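Local coordinates for protein lysozyme (Meretrix lusoria, PDB 4PJ2) that hydrolyses the beta-1,4-linkages between N-acetylmuramic acid and N-acetylglucosamine in bacterial peptidoglycan, lysing Gram-positive cells, and also cleaves chitin, at residues A80-N94 against R98-L112. Residues are numbered along the deposited sequence; the frame is centred on the assembly and turned at random.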
loop_
_atom_site.group_PDB
_atom_site.type_symbol
_atom_site.label_atom_id
_atom_site.label_comp_id
_atom_site.label_asym_id
_atom_site.label_seq_id
_atom_site.Cartn_x
_atom_site.Cartn_y
_atom_site.Cartn_z
ATOM N N ALA D 80 -4.457 -8.957 -12.432
ATOM C CA ALA D 80 -3.528 -9.497 -11.443
ATOM C C ALA D 80 -3.445 -11.029 -11.523
ATOM O O ALA D 80 -2.633 -11.635 -10.821
ATOM C CB ALA D 80 -3.956 -9.082 -10.043
ATOM N N GLY D 81 -4.290 -11.656 -12.341
ATOM C CA GLY D 81 -4.363 -13.110 -12.412
ATOM C C GLY D 81 -5.249 -13.735 -11.349
ATOM O O GLY D 81 -5.153 -14.922 -11.063
ATOM N N CYS D 82 -6.125 -12.924 -10.775
ATOM C CA CYS D 82 -6.991 -13.416 -9.710
ATOM C C CYS D 82 -8.111 -14.265 -10.241
ATOM O O CYS D 82 -8.637 -14.023 -11.317
ATOM C CB CYS D 82 -7.643 -12.285 -8.924
ATOM S SG CYS D 82 -6.524 -11.133 -8.176
ATOM N N PRO D 83 -8.488 -15.289 -9.455
ATOM C CA PRO D 83 -9.718 -15.998 -9.802
ATOM C C PRO D 83 -10.894 -15.041 -9.633
ATOM O O PRO D 83 -10.943 -14.298 -8.648
ATOM C CB PRO D 83 -9.761 -17.153 -8.799
ATOM C CG PRO D 83 -8.869 -16.778 -7.725
ATOM C CD PRO D 83 -7.854 -15.829 -8.240
ATOM N N LEU D 84 -11.804 -15.007 -10.604
ATOM C CA LEU D 84 -12.920 -14.056 -10.554
ATOM C C LEU D 84 -14.094 -14.634 -9.785
ATOM O O LEU D 84 -15.162 -14.946 -10.327
ATOM C CB LEU D 84 -13.314 -13.608 -11.967
ATOM C CG LEU D 84 -12.159 -12.996 -12.757
ATOM C CD1 LEU D 84 -12.616 -12.625 -14.161
ATOM C CD2 LEU D 84 -11.580 -11.789 -12.039
ATOM N N ARG D 85 -13.848 -14.788 -8.495
ATOM C CA ARG D 85 -14.838 -15.218 -7.530
ATOM C C ARG D 85 -14.363 -14.687 -6.194
ATOM O O ARG D 85 -13.314 -14.041 -6.107
ATOM C CB ARG D 85 -14.954 -16.731 -7.498
ATOM C CG ARG D 85 -13.648 -17.484 -7.342
ATOM C CD ARG D 85 -13.944 -18.964 -7.258
ATOM N NE ARG D 85 -12.776 -19.803 -7.491
ATOM C CZ ARG D 85 -12.852 -21.106 -7.744
ATOM N NH1 ARG D 85 -14.035 -21.709 -7.801
ATOM N NH2 ARG D 85 -11.748 -21.813 -7.943
ATOM N N CYS D 86 -15.115 -14.980 -5.135
ATOM C CA CYS D 86 -14.881 -14.300 -3.877
ATOM C C CYS D 86 -13.484 -14.528 -3.313
ATOM O O CYS D 86 -12.915 -13.595 -2.754
ATOM C CB CYS D 86 -15.961 -14.675 -2.858
ATOM S SG CYS D 86 -16.140 -13.411 -1.556
ATOM N N GLU D 87 -12.901 -15.713 -3.486
ATOM C CA GLU D 87 -11.550 -15.939 -2.977
ATOM C C GLU D 87 -10.628 -14.853 -3.524
ATOM O O GLU D 87 -9.840 -14.268 -2.784
ATOM C CB GLU D 87 -10.977 -17.317 -3.339
ATOM C CG GLU D 87 -9.522 -17.457 -2.836
ATOM C CD GLU D 87 -8.797 -18.702 -3.304
ATOM O OE1 GLU D 87 -9.305 -19.409 -4.198
ATOM O OE2 GLU D 87 -7.689 -18.958 -2.775
ATOM N N GLY D 88 -10.734 -14.576 -4.821
ATOM C CA GLY D 88 -9.929 -13.544 -5.444
ATOM C C GLY D 88 -10.302 -12.152 -4.973
ATOM O O GLY D 88 -9.443 -11.367 -4.551
ATOM N N PHE D 89 -11.590 -11.838 -5.030
ATOM C CA PHE D 89 -12.041 -10.483 -4.732
ATOM C C PHE D 89 -11.795 -10.109 -3.270
ATOM O O PHE D 89 -11.403 -8.988 -2.974
ATOM C CB PHE D 89 -13.519 -10.298 -5.067
ATOM C CG PHE D 89 -13.869 -10.542 -6.526
ATOM C CD1 PHE D 89 -14.973 -11.318 -6.857
ATOM C CD2 PHE D 89 -13.126 -9.970 -7.562
ATOM C CE1 PHE D 89 -15.315 -11.542 -8.187
ATOM C CE2 PHE D 89 -13.478 -10.196 -8.909
ATOM C CZ PHE D 89 -14.569 -10.977 -9.207
ATOM N N ALA D 90 -12.091 -11.031 -2.348
ATOM C CA ALA D 90 -11.809 -10.790 -0.932
ATOM C C ALA D 90 -10.328 -10.498 -0.701
ATOM O O ALA D 90 -9.974 -9.595 0.072
ATOM C CB ALA D 90 -12.279 -11.994 -0.080
ATOM N N ARG D 91 -9.467 -11.299 -1.310
ATOM C CA ARG D 91 -8.027 -11.122 -1.129
ATOM C C ARG D 91 -7.502 -9.815 -1.769
ATOM O O ARG D 91 -6.602 -9.196 -1.230
ATOM C CB ARG D 91 -7.247 -12.354 -1.605
ATOM C CG ARG D 91 -7.531 -13.599 -0.743
ATOM C CD ARG D 91 -6.785 -14.839 -1.207
ATOM N NE ARG D 91 -5.337 -14.712 -1.093
ATOM C CZ ARG D 91 -4.459 -15.540 -1.650
ATOM N NH1 ARG D 91 -4.875 -16.574 -2.381
ATOM N NH2 ARG D 91 -3.161 -15.316 -1.498
ATOM N N GLU D 92 -8.098 -9.386 -2.883
ATOM C CA GLU D 92 -7.803 -8.061 -3.442
ATOM C C GLU D 92 -8.260 -6.967 -2.501
ATOM O O GLU D 92 -7.585 -5.986 -2.284
ATOM C CB GLU D 92 -8.522 -7.871 -4.785
ATOM C CG GLU D 92 -8.054 -8.792 -5.897
ATOM C CD GLU D 92 -6.697 -8.438 -6.391
ATOM O OE1 GLU D 92 -6.631 -7.627 -7.348
ATOM O OE2 GLU D 92 -5.715 -8.986 -5.877
ATOM N N HIS D 93 -9.436 -7.163 -1.925
ATOM C CA HIS D 93 -9.949 -6.150 -1.042
ATOM C C HIS D 93 -9.051 -5.944 0.176
ATOM O O HIS D 93 -8.797 -4.819 0.568
ATOM C CB HIS D 93 -11.344 -6.502 -0.578
ATOM C CG HIS D 93 -11.976 -5.369 0.127
ATOM N ND1 HIS D 93 -12.359 -4.223 -0.528
ATOM C CD2 HIS D 93 -12.215 -5.149 1.444
ATOM C CE1 HIS D 93 -12.834 -3.356 0.343
ATOM N NE2 HIS D 93 -12.758 -3.895 1.548
ATOM N N ASN D 94 -8.550 -7.048 0.717
ATOM C CA ASN D 94 -7.702 -7.009 1.903
ATOM C C ASN D 94 -6.264 -6.614 1.584
ATOM O O ASN D 94 -5.612 -5.971 2.392
ATOM C CB ASN D 94 -7.728 -8.392 2.566
ATOM C CG ASN D 94 -6.943 -8.437 3.864
ATOM O OD1 ASN D 94 -6.054 -9.262 4.028
ATOM N ND2 ASN D 94 -7.259 -7.537 4.770
ATOM N N ARG D 98 -2.681 -6.764 -6.030
ATOM C CA ARG D 98 -2.133 -8.109 -6.153
ATOM C C ARG D 98 -2.391 -8.935 -4.894
ATOM O O ARG D 98 -1.724 -9.941 -4.664
ATOM C CB ARG D 98 -0.631 -8.054 -6.418
ATOM C CG ARG D 98 -0.264 -7.379 -7.724
ATOM C CD ARG D 98 1.150 -7.730 -8.151
ATOM N NE ARG D 98 1.303 -9.147 -8.504
ATOM C CZ ARG D 98 1.903 -10.068 -7.746
ATOM N NH1 ARG D 98 2.425 -9.752 -6.568
ATOM N NH2 ARG D 98 1.982 -11.322 -8.175
ATOM N N GLY D 99 -3.360 -8.520 -4.084
ATOM C CA GLY D 99 -3.665 -9.216 -2.840
ATOM C C GLY D 99 -3.920 -10.699 -3.019
ATOM O O GLY D 99 -3.533 -11.517 -2.182
ATOM N N CYS D 100 -4.578 -11.069 -4.108
ATOM C CA CYS D 100 -4.884 -12.464 -4.379
ATOM C C CYS D 100 -3.639 -13.317 -4.647
ATOM O O CYS D 100 -3.733 -14.538 -4.720
ATOM C CB CYS D 100 -5.856 -12.559 -5.557
ATOM S SG CYS D 100 -5.109 -12.183 -7.141
ATOM N N LYS D 101 -2.480 -12.677 -4.786
ATOM C CA LYS D 101 -1.218 -13.394 -4.989
ATOM C C LYS D 101 -0.277 -13.319 -3.787
ATOM O O LYS D 101 0.842 -13.815 -3.856
ATOM C CB LYS D 101 -0.499 -12.848 -6.221
ATOM C CG LYS D 101 -1.304 -12.946 -7.502
ATOM C CD LYS D 101 -1.683 -14.377 -7.820
ATOM C CE LYS D 101 -2.406 -14.463 -9.145
ATOM N NZ LYS D 101 -2.889 -15.843 -9.405
ATOM N N LYS D 102 -0.723 -12.699 -2.700
ATOM C CA LYS D 102 0.134 -12.475 -1.532
ATOM C C LYS D 102 -0.299 -13.314 -0.353
ATOM O O LYS D 102 -1.483 -13.416 -0.046
ATOM C CB LYS D 102 0.128 -10.996 -1.189
ATOM C CG LYS D 102 0.792 -10.227 -2.296
ATOM C CD LYS D 102 0.792 -8.758 -2.103
ATOM C CE LYS D 102 1.588 -8.137 -3.233
ATOM N NZ LYS D 102 3.053 -8.412 -3.116
ATOM N N GLY D 103 0.681 -13.923 0.303
ATOM C CA GLY D 103 0.409 -14.782 1.429
ATOM C C GLY D 103 -0.244 -14.040 2.567
ATOM O O GLY D 103 -0.931 -14.642 3.387
ATOM N N SER D 104 -0.041 -12.730 2.608
ATOM C CA SER D 104 -0.562 -11.905 3.692
ATOM C C SER D 104 -2.075 -11.888 3.784
ATOM O O SER D 104 -2.621 -11.522 4.814
ATOM C CB SER D 104 -0.082 -10.463 3.555
ATOM O OG SER D 104 -0.534 -9.941 2.310
ATOM N N THR D 105 -2.773 -12.259 2.712
ATOM C CA THR D 105 -4.227 -12.242 2.673
ATOM C C THR D 105 -4.860 -13.645 2.813
ATOM O O THR D 105 -6.066 -13.770 2.750
ATOM C CB THR D 105 -4.728 -11.637 1.337
ATOM O OG1 THR D 105 -4.277 -12.469 0.265
ATOM C CG2 THR D 105 -4.220 -10.202 1.163
ATOM N N ILE D 106 -4.032 -14.685 2.925
ATOM C CA ILE D 106 -4.538 -16.065 3.023
ATOM C C ILE D 106 -5.354 -16.275 4.289
ATOM O O ILE D 106 -6.417 -16.871 4.231
ATOM C CB ILE D 106 -3.399 -17.110 2.958
ATOM C CG1 ILE D 106 -2.809 -17.147 1.548
ATOM C CG2 ILE D 106 -3.900 -18.520 3.367
ATOM C CD1 ILE D 106 -1.563 -17.992 1.431
ATOM N N GLY D 107 -4.854 -15.791 5.427
ATOM C CA GLY D 107 -5.585 -15.913 6.678
ATOM C C GLY D 107 -6.911 -15.187 6.603
ATOM O O GLY D 107 -7.936 -15.707 7.051
ATOM N N TYR D 108 -6.901 -14.006 5.982
ATOM C CA TYR D 108 -8.125 -13.215 5.814
ATOM C C TYR D 108 -9.202 -14.045 5.106
ATOM O O TYR D 108 -10.347 -14.096 5.554
ATOM C CB TYR D 108 -7.821 -11.955 4.988
ATOM C CG TYR D 108 -9.004 -11.060 4.702
ATOM C CD1 TYR D 108 -9.788 -11.255 3.562
ATOM C CD2 TYR D 108 -9.295 -9.980 5.505
ATOM C CE1 TYR D 108 -10.847 -10.428 3.277
ATOM C CE2 TYR D 108 -10.349 -9.139 5.226
ATOM C CZ TYR D 108 -11.125 -9.371 4.090
ATOM O OH TYR D 108 -12.163 -8.533 3.765
ATOM N N TRP D 109 -8.834 -14.685 3.994
ATOM C CA TRP D 109 -9.767 -15.517 3.235
ATOM C C TRP D 109 -10.208 -16.754 4.035
ATOM O O TRP D 109 -11.383 -17.109 4.025
ATOM C CB TRP D 109 -9.129 -15.939 1.910
ATOM C CG TRP D 109 -9.918 -16.968 1.157
ATOM C CD1 TRP D 109 -9.479 -18.191 0.758
ATOM C CD2 TRP D 109 -11.275 -16.856 0.693
ATOM N NE1 TRP D 109 -10.472 -18.854 0.075
ATOM C CE2 TRP D 109 -11.588 -18.059 0.028
ATOM C CE3 TRP D 109 -12.255 -15.857 0.779
ATOM C CZ2 TRP D 109 -12.837 -18.291 -0.555
ATOM C CZ3 TRP D 109 -13.491 -16.094 0.205
ATOM C CH2 TRP D 109 -13.774 -17.302 -0.444
ATOM N N ASN D 110 -9.271 -17.400 4.739
ATOM C CA ASN D 110 -9.587 -18.563 5.559
ATOM C C ASN D 110 -10.582 -18.175 6.632
ATOM O O ASN D 110 -11.523 -18.925 6.917
ATOM C CB ASN D 110 -8.313 -19.118 6.200
ATOM C CG ASN D 110 -7.463 -19.909 5.222
ATOM O OD1 ASN D 110 -7.925 -20.277 4.144
ATOM N ND2 ASN D 110 -6.220 -20.190 5.602
ATOM N N ARG D 111 -10.369 -17.026 7.250
ATOM C CA ARG D 111 -11.230 -16.575 8.328
ATOM C C ARG D 111 -12.577 -16.077 7.814
ATOM O O ARG D 111 -13.614 -16.364 8.436
ATOM C CB ARG D 111 -10.531 -15.518 9.201
ATOM C CG ARG D 111 -9.338 -16.033 10.000
ATOM C CD ARG D 111 -8.944 -15.058 11.115
ATOM N NE ARG D 111 -8.914 -13.672 10.650
ATOM C CZ ARG D 111 -7.899 -13.117 9.998
ATOM N NH1 ARG D 111 -6.804 -13.822 9.725
ATOM N NH2 ARG D 111 -7.979 -11.848 9.624
ATOM N N LEU D 112 -12.581 -15.363 6.690
ATOM C CA LEU D 112 -13.831 -14.832 6.166
ATOM C C LEU D 112 -14.844 -15.962 5.942
ATOM O O LEU D 112 -16.034 -15.802 6.188
ATOM C CB LEU D 112 -13.578 -14.051 4.867
ATOM C CG LEU D 112 -14.794 -13.632 4.026
ATOM C CD1 LEU D 112 -14.419 -12.412 3.180
ATOM C CD2 LEU D 112 -15.291 -14.728 3.081
#
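R91 of helix 86-94 reaches into the turns of 98-105 and ties them together. Its NE donates to T105 OG1 over 2.8 Å, an almost straight bond (174°) with the hydroxyl in the guanidinium plane, and NH2, also in plane, donates to K102 O at 2.9 Å. K102 O also accepts from T105 N, which arrives from the opposite face of its carbonyl. The bend at chi3 turns the flat head to meet both acceptors, with C100 O over one face and I106 CG1 over the other; arginine suits the place because one planar group can bond at its edge and pack on both sides.

C100, in the 3-10 turn 99-101, is held twice. Its SG is joined to C82 SG by a disulfide (2.0 Å), while its backbone N gives an almost straight hydrogen bond to the anti lone pair of E92 OE2. G99 turns its CA to R91 O, where a CB would run into that oxygen, so glycine suits the place. Two helices of the i-type lysozyme fold, 86-94 and 106-112, here cross at 126° with their axes 9.2 Å apart.

Between them W109 is a knob among C86, E87, A90 and R91. Its broad, flat indole lies over E87, whose CA sits 3.4 Å from the six-membered ring centroid in a CH-pi contact, and the small A90 lets it in, CB also meeting L112 CD1. Farther along, the planar N94 amide stacks on the Y108 ring, planes 10° apart, while N94, probably substrate-binding as in relatives, hydrogen-bonds outward through OD1 to Y89 and ND2 to S86 of the putative exported protein chain. Y108 OH hydrogen-bonds to E18, the predicted proton donor.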